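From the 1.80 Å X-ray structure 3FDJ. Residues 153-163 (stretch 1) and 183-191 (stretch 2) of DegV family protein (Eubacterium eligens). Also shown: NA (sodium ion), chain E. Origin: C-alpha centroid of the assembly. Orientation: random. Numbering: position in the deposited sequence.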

ATOM      1  N   THR A 153      -3.960   4.029 -12.751  1.00 10.97           N
ATOM      2  CA  THR A 153      -3.730   4.413 -11.355  1.00 11.19           C
ATOM      3  C   THR A 153      -2.224   4.667 -11.151  1.00 11.21           C
ATOM      4  O   THR A 153      -1.405   4.081 -11.854  1.00 12.66           O
ATOM      5  N   ARG A 154      -1.876   5.541 -10.200  1.00  9.42           N
ATOM      6  CA  ARG A 154      -0.504   5.881  -9.895  1.00 10.01           C
ATOM      7  C   ARG A 154      -0.320   6.020  -8.403  1.00 10.41           C
ATOM      8  O   ARG A 154      -1.290   6.220  -7.669  1.00 11.21           O
ATOM      9  N   LEU A 155       0.931   5.940  -7.971  1.00  9.78           N
ATOM     10  CA  LEU A 155       1.292   6.170  -6.592  1.00 10.12           C
ATOM     11  C   LEU A 155       2.468   7.122  -6.504  1.00 10.26           C
ATOM     12  O   LEU A 155       3.442   6.985  -7.246  1.00 10.51           O
ATOM     13  N   PHE A 156       2.392   8.050  -5.560  1.00 10.20           N
ATOM     14  CA  PHE A 156       3.512   8.907  -5.225  1.00 10.12           C
ATOM     15  C   PHE A 156       3.709   8.895  -3.717  1.00 11.46           C
ATOM     16  O   PHE A 156       2.746   8.690  -2.946  1.00 11.29           O
ATOM     17  N   CYS A 157       4.939   9.128  -3.281  1.00  9.94           N
ATOM     18  CA  CYS A 157       5.219   9.172  -1.862  1.00 10.50           C
ATOM     19  C   CYS A 157       6.201  10.287  -1.559  1.00  9.45           C
ATOM     20  O   CYS A 157       6.921  10.739  -2.438  1.00 10.45           O
ATOM     21  N   SER A 158       6.196  10.729  -0.317  1.00  8.88           N
ATOM     22  CA  SER A 158       7.235  11.613   0.198  1.00  8.89           C
ATOM     23  C   SER A 158       7.702  11.079   1.546  1.00  8.03           C
ATOM     24  O   SER A 158       6.907  10.967   2.494  1.00  7.95           O
ATOM     25  N   LEU A 159       8.974  10.722   1.629  1.00  8.09           N
ATOM     26  CA  LEU A 159       9.537  10.065   2.793  1.00  8.58           C
ATOM     27  C   LEU A 159      10.617  10.921   3.448  1.00  8.85           C
ATOM     28  O   LEU A 159      11.518  11.408   2.774  1.00 10.36           O
ATOM     29  N   LYS A 160      10.542  11.081   4.763  1.00  8.70           N
ATOM     30  CA  LYS A 160      11.501  11.879   5.504  1.00  8.98           C
ATOM     31  C   LYS A 160      12.710  11.066   5.916  1.00  9.53           C
ATOM     32  O   LYS A 160      13.755  11.632   6.271  1.00  9.05           O
ATOM     33  N   SER A 161      12.559   9.750   5.910  1.00  9.44           N
ATOM     34  CA  SER A 161      13.666   8.827   6.173  1.00  9.95           C
ATOM     35  C   SER A 161      13.444   7.548   5.386  1.00 10.00           C
ATOM     36  O   SER A 161      12.314   7.072   5.311  1.00  8.99           O
ATOM     37  N   LEU A 162      14.524   7.005   4.820  1.00  8.94           N
ATOM     38  CA  LEU A 162      14.496   5.769   4.051  1.00  9.40           C
ATOM     39  C   LEU A 162      15.439   4.736   4.656  1.00  9.38           C
ATOM     40  O   LEU A 162      15.876   3.815   3.979  1.00  9.78           O
ATOM     41  N   HIS A 163      15.703   4.854   5.961  1.00  9.74           N
ATOM     42  CA  HIS A 163      16.652   3.970   6.615  1.00 10.58           C
ATOM     43  C   HIS A 163      16.177   2.505   6.595  1.00  9.54           C
ATOM     44  O   HIS A 163      16.960   1.592   6.315  1.00  9.92           O
ATOM     45  N   GLY A 183      15.134  17.921   7.390  1.00 13.29           N
ATOM     46  CA  GLY A 183      14.234  18.758   6.593  1.00 13.23           C
ATOM     47  C   GLY A 183      14.124  18.395   5.117  1.00 12.45           C
ATOM     48  O   GLY A 183      13.376  19.042   4.374  1.00 12.52           O
ATOM     49  N   ILE A 184      14.886  17.390   4.675  1.00 11.20           N
ATOM     50  CA  ILE A 184      14.808  16.913   3.308  1.00 10.41           C
ATOM     51  C   ILE A 184      13.995  15.626   3.251  1.00 10.90           C
ATOM     52  O   ILE A 184      14.275  14.687   3.989  1.00 10.10           O
ATOM     53  N   SER A 185      13.014  15.603   2.346  1.00  9.94           N
ATOM     54  CA  SER A 185      12.277  14.398   1.991  1.00 11.02           C
ATOM     55  C   SER A 185      12.624  13.936   0.592  1.00 10.11           C
ATOM     56  O   SER A 185      13.041  14.738  -0.234  1.00 10.65           O
ATOM     57  N   VAL A 186      12.432  12.647   0.330  1.00 10.16           N
ATOM     58  CA  VAL A 186      12.562  12.081  -1.002  1.00 10.09           C
ATOM     59  C   VAL A 186      11.192  11.774  -1.534  1.00 10.53           C
ATOM     60  O   VAL A 186      10.359  11.163  -0.833  1.00 11.07           O
ATOM     61  N   ILE A 187      10.951  12.232  -2.759  1.00  9.66           N
ATOM     62  CA  ILE A 187       9.695  11.979  -3.451  1.00 10.35           C
ATOM     63  C   ILE A 187       9.890  10.781  -4.382  1.00 10.28           C
ATOM     64  O   ILE A 187      10.869  10.709  -5.132  1.00 11.24           O
ATOM     65  N   GLY A 188       8.978   9.826  -4.318  1.00 10.07           N
ATOM     66  CA  GLY A 188       9.042   8.631  -5.148  1.00  9.99           C
ATOM     67  C   GLY A 188       7.743   8.328  -5.863  1.00 10.14           C
ATOM     68  O   GLY A 188       6.696   8.951  -5.610  1.00 10.72           O
ATOM     69  N   THR A 189       7.830   7.394  -6.797  1.00 10.65           N
ATOM     70  CA  THR A 189       6.652   6.809  -7.422  1.00 10.38           C
ATOM     71  C   THR A 189       6.832   5.300  -7.528  1.00 10.73           C
ATOM     72  O   THR A 189       7.955   4.786  -7.476  1.00 11.46           O
ATOM     73  N   ALA A 190       5.718   4.581  -7.654  1.00 10.69           N
ATOM     74  CA  ALA A 190       5.781   3.156  -7.977  1.00 10.98           C
ATOM     75  C   ALA A 190       6.138   3.035  -9.457  1.00 11.59           C
ATOM     76  O   ALA A 190       5.457   3.606 -10.330  1.00 11.08           O
ATOM     77  N   SER A 191       7.231   2.325  -9.753  1.00 12.11           N
ATOM     78  CA  SER A 191       7.700   2.171 -11.138  1.00 13.29           C
ATOM     79  C   SER A 191       6.864   1.134 -11.888  1.00 14.23           C
ATOM     80  O   SER A 191       6.090   0.374 -11.299  1.00 13.09           O
TER

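Strands 153-159 and 184-190 run antiparallel, at 159° between their N-to-C directions, and their pairing satisfies most of the backbone polar groups between them. Two hydrogen-bonded pairs anchor the register. Cys157 N donates to Gly188 O and Gly188 N to Cys157 O, each at 2.9 Å; Leu159 N to Val186 O and Val186 N to Leu159 O repeat the pattern at 2.9 Å, with N-H...O angles of 155-167° over the four bonds. The carbonyls also receive CA-H...O contacts, such as Ile187 CA to Cys157 O at 3.2 Å.

At the far end the backbone bond lengthens: Ala190 N reaches Leu155 O at 3.3 Å, a weak hydrogen bond. That carbonyl has a better donor in the side chain of Thr189 (chi1 t), whose OG1 lies 2.7 Å from Leu155 O. With its proton so committed, Thr189 OG1 accepts from Arg154 NH2 at 3.0 Å and 155°. Arg154 starts sideways from its CA, but three successive m torsions fold the chain back so that the guanidinium meets OG1 edge-on. Water 1 completes this corner: it accepts from Arg154 NE at 2.9 Å and Leu155 N at 3.1 Å, and donates to Ala190 O at 2.8 Å.

Phe156, Ser158, Ile187 and Thr189 share one face of the sheet. Phe156 (chi1 m) brings CE1 to 3.6 Å from Thr189 OG1, while Ser158 (t) places OG 3.4 Å from Ser185 CB. The two serine hydroxyls are joined through water 2, which lies 2.8 Å from Ser158 OG and 2.8 Å from Ser185 OG; Ser185 adopts m.

Cys157, Leu159 and Val186 occupy the other face. An ideal CB on Gly188 would sit only 3.1 Å from Cys157 SG, with Cys157 in p, so the bare glycine leaves room for the sulfur. Val186 (t) packs its CG2 3.9 Å from CD1 of Leu162, a residue beyond the strand (chi1 m, chi2 p) whose CA-to-CB bond points toward the partner stretch. Near the other end, Leu155 CB and Ala190 CB make another apolar contact at 4.1 Å.

Past the last paired residues, a sodium ion joins the two backbones. NA is bound by Lys160 O at 2.6 Å and Ile184 O at 2.4 Å. Water 3 at 2.1 Å, water 4 at 2.3 Å and one atom from elsewhere in the structure also bind NA. The CA-to-CB bond of Lys160 points away, yet its CG remains 3.6 Å from Ser185 OG.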

ATOM      1  CB  THR A 153      -4.228   3.348 -10.321  1.00 11.72           C
ATOM      2  OG1 THR A 153      -3.466   2.141 -10.453  1.00 13.01           O
ATOM      3  CG2 THR A 153      -5.725   3.036 -10.503  1.00 11.58           C
ATOM      4  CB  ARG A 154      -0.116   7.201 -10.534  1.00  9.29           C
ATOM      5  CG  ARG A 154      -0.065   7.174 -12.064  1.00 10.67           C
ATOM      6  CD  ARG A 154       1.062   6.296 -12.637  1.00 10.92           C
ATOM      7  NE  ARG A 154       2.381   6.700 -12.157  1.00  9.82           N
ATOM      8  CZ  ARG A 154       3.146   7.667 -12.654  1.00 12.90           C
ATOM      9  NH1 ARG A 154       2.768   8.370 -13.717  1.00 13.33           N
ATOM     10  NH2 ARG A 154       4.339   7.914 -12.091  1.00 12.36           N
ATOM     11  CB  LEU A 155       1.654   4.853  -5.896  1.00 10.90           C
ATOM     12  CG  LEU A 155       2.108   4.980  -4.434  1.00 11.75           C
ATOM     13  CD1 LEU A 155       1.584   3.788  -3.619  1.00 13.51           C
ATOM     14  CD2 LEU A 155       3.604   5.098  -4.317  1.00 12.39           C
ATOM     15  CB  PHE A 156       3.262  10.339  -5.706  1.00 10.30           C
ATOM     16  CG  PHE A 156       3.113  10.460  -7.187  1.00 12.05           C
ATOM     17  CD1 PHE A 156       4.239  10.466  -8.019  1.00 12.15           C
ATOM     18  CD2 PHE A 156       1.853  10.524  -7.769  1.00 14.33           C
ATOM     19  CE1 PHE A 156       4.103  10.533  -9.397  1.00 12.75           C
ATOM     20  CE2 PHE A 156       1.722  10.614  -9.150  1.00 14.13           C
ATOM     21  CZ  PHE A 156       2.840  10.608  -9.962  1.00 13.85           C
ATOM     22  CB  CYS A 157       5.744   7.833  -1.358  1.00 10.71           C
ATOM     23  SG  CYS A 157       7.275   7.327  -2.078  1.00 16.72           S
ATOM     24  CB  SER A 158       6.695  13.030   0.331  1.00  9.56           C
ATOM     25  OG  SER A 158       7.735  13.905   0.745  1.00 11.16           O
ATOM     26  CB  LEU A 159      10.102   8.705   2.399  1.00  8.76           C
ATOM     27  CG  LEU A 159       9.165   7.817   1.590  1.00  9.95           C
ATOM     28  CD1 LEU A 159       9.813   6.456   1.335  1.00 11.63           C
ATOM     29  CD2 LEU A 159       7.796   7.644   2.312  1.00 11.17           C
ATOM     30  CB  LYS A 160      10.839  12.490   6.749  1.00  9.57           C
ATOM     31  CG  LYS A 160       9.645  13.375   6.404  1.00 10.94           C
ATOM     32  CD  LYS A 160       9.215  14.248   7.580  1.00 13.84           C
ATOM     33  CE  LYS A 160       8.087  15.198   7.168  1.00 15.24           C
ATOM     34  NZ  LYS A 160       7.793  16.173   8.245  1.00 16.76           N
ATOM     35  CB  SER A 161      13.760   8.519   7.664  1.00 10.63           C
ATOM     36  OG  SER A 161      14.683   7.449   7.921  1.00 14.97           O
ATOM     37  CB  LEU A 162      14.849   6.047   2.581  1.00 10.03           C
ATOM     38  CG  LEU A 162      13.803   6.898   1.833  1.00 10.98           C
ATOM     39  CD1 LEU A 162      14.066   8.373   2.026  1.00 13.72           C
ATOM     40  CD2 LEU A 162      13.766   6.547   0.353  1.00 14.21           C
ATOM     41  CB  HIS A 163      16.852   4.437   8.049  1.00 11.25           C
ATOM     42  CG  HIS A 163      17.726   3.545   8.855  1.00 14.79           C
ATOM     43  ND1 HIS A 163      19.089   3.488   8.680  1.00 18.30           N
ATOM     44  CD2 HIS A 163      17.434   2.689   9.864  1.00 17.35           C
ATOM     45  CE1 HIS A 163      19.599   2.619   9.535  1.00 21.06           C
ATOM     46  NE2 HIS A 163      18.618   2.128  10.273  1.00 19.24           N
ATOM     47  CB  ILE A 184      16.212  16.647   2.683  1.00 10.77           C
ATOM     48  CG1 ILE A 184      17.031  17.920   2.670  1.00 12.18           C
ATOM     49  CG2 ILE A 184      16.075  16.139   1.236  1.00 10.12           C
ATOM     50  CD1 ILE A 184      16.346  19.086   1.929  1.00 15.03           C
ATOM     51  CB  SER A 185      10.788  14.691   2.028  1.00 11.14           C
ATOM     52  OG  SER A 185      10.381  15.033   3.334  1.00 13.91           O
ATOM     53  CB  VAL A 186      13.400  10.804  -1.022  1.00 10.31           C
ATOM     54  CG1 VAL A 186      13.337  10.108  -2.413  1.00 11.79           C
ATOM     55  CG2 VAL A 186      14.840  11.124  -0.590  1.00 11.58           C
ATOM     56  CB  ILE A 187       9.261  13.212  -4.284  1.00 10.06           C
ATOM     57  CG1 ILE A 187       9.081  14.433  -3.393  1.00 14.66           C
ATOM     58  CG2 ILE A 187       7.938  12.912  -5.023  1.00 12.01           C
ATOM     59  CD1 ILE A 187       8.871  15.741  -4.216  1.00 16.17           C
ATOM     60  CB  THR A 189       6.378   7.457  -8.810  1.00 11.20           C
ATOM     61  OG1 THR A 189       5.104   7.030  -9.321  1.00 11.42           O
ATOM     62  CG2 THR A 189       7.490   7.139  -9.810  1.00 10.90           C
ATOM     63  CB  ALA A 190       4.444   2.459  -7.637  1.00 10.97           C
ATOM     64  CB  SER A 191       9.159   1.721 -11.168  1.00 13.43           C
ATOM     65  OG  SER A 191       9.251   0.332 -10.895  1.00 12.80           O
TER
HETATM   66 NA    NA E 279      14.989  13.880   6.084  1.00 23.71          NA
HETATM   67  O   HOH W   1       2.955   4.794 -10.000  1.00  7.27           O
HETATM   68  O   HOH W   2       7.641  15.260   3.202  1.00 14.90           O
HETATM   69  O   HOH W   3      13.485  15.119   6.942  1.00 23.89           O
HETATM   70  O   HOH W   4      15.638  13.513   8.238  1.00 24.78           O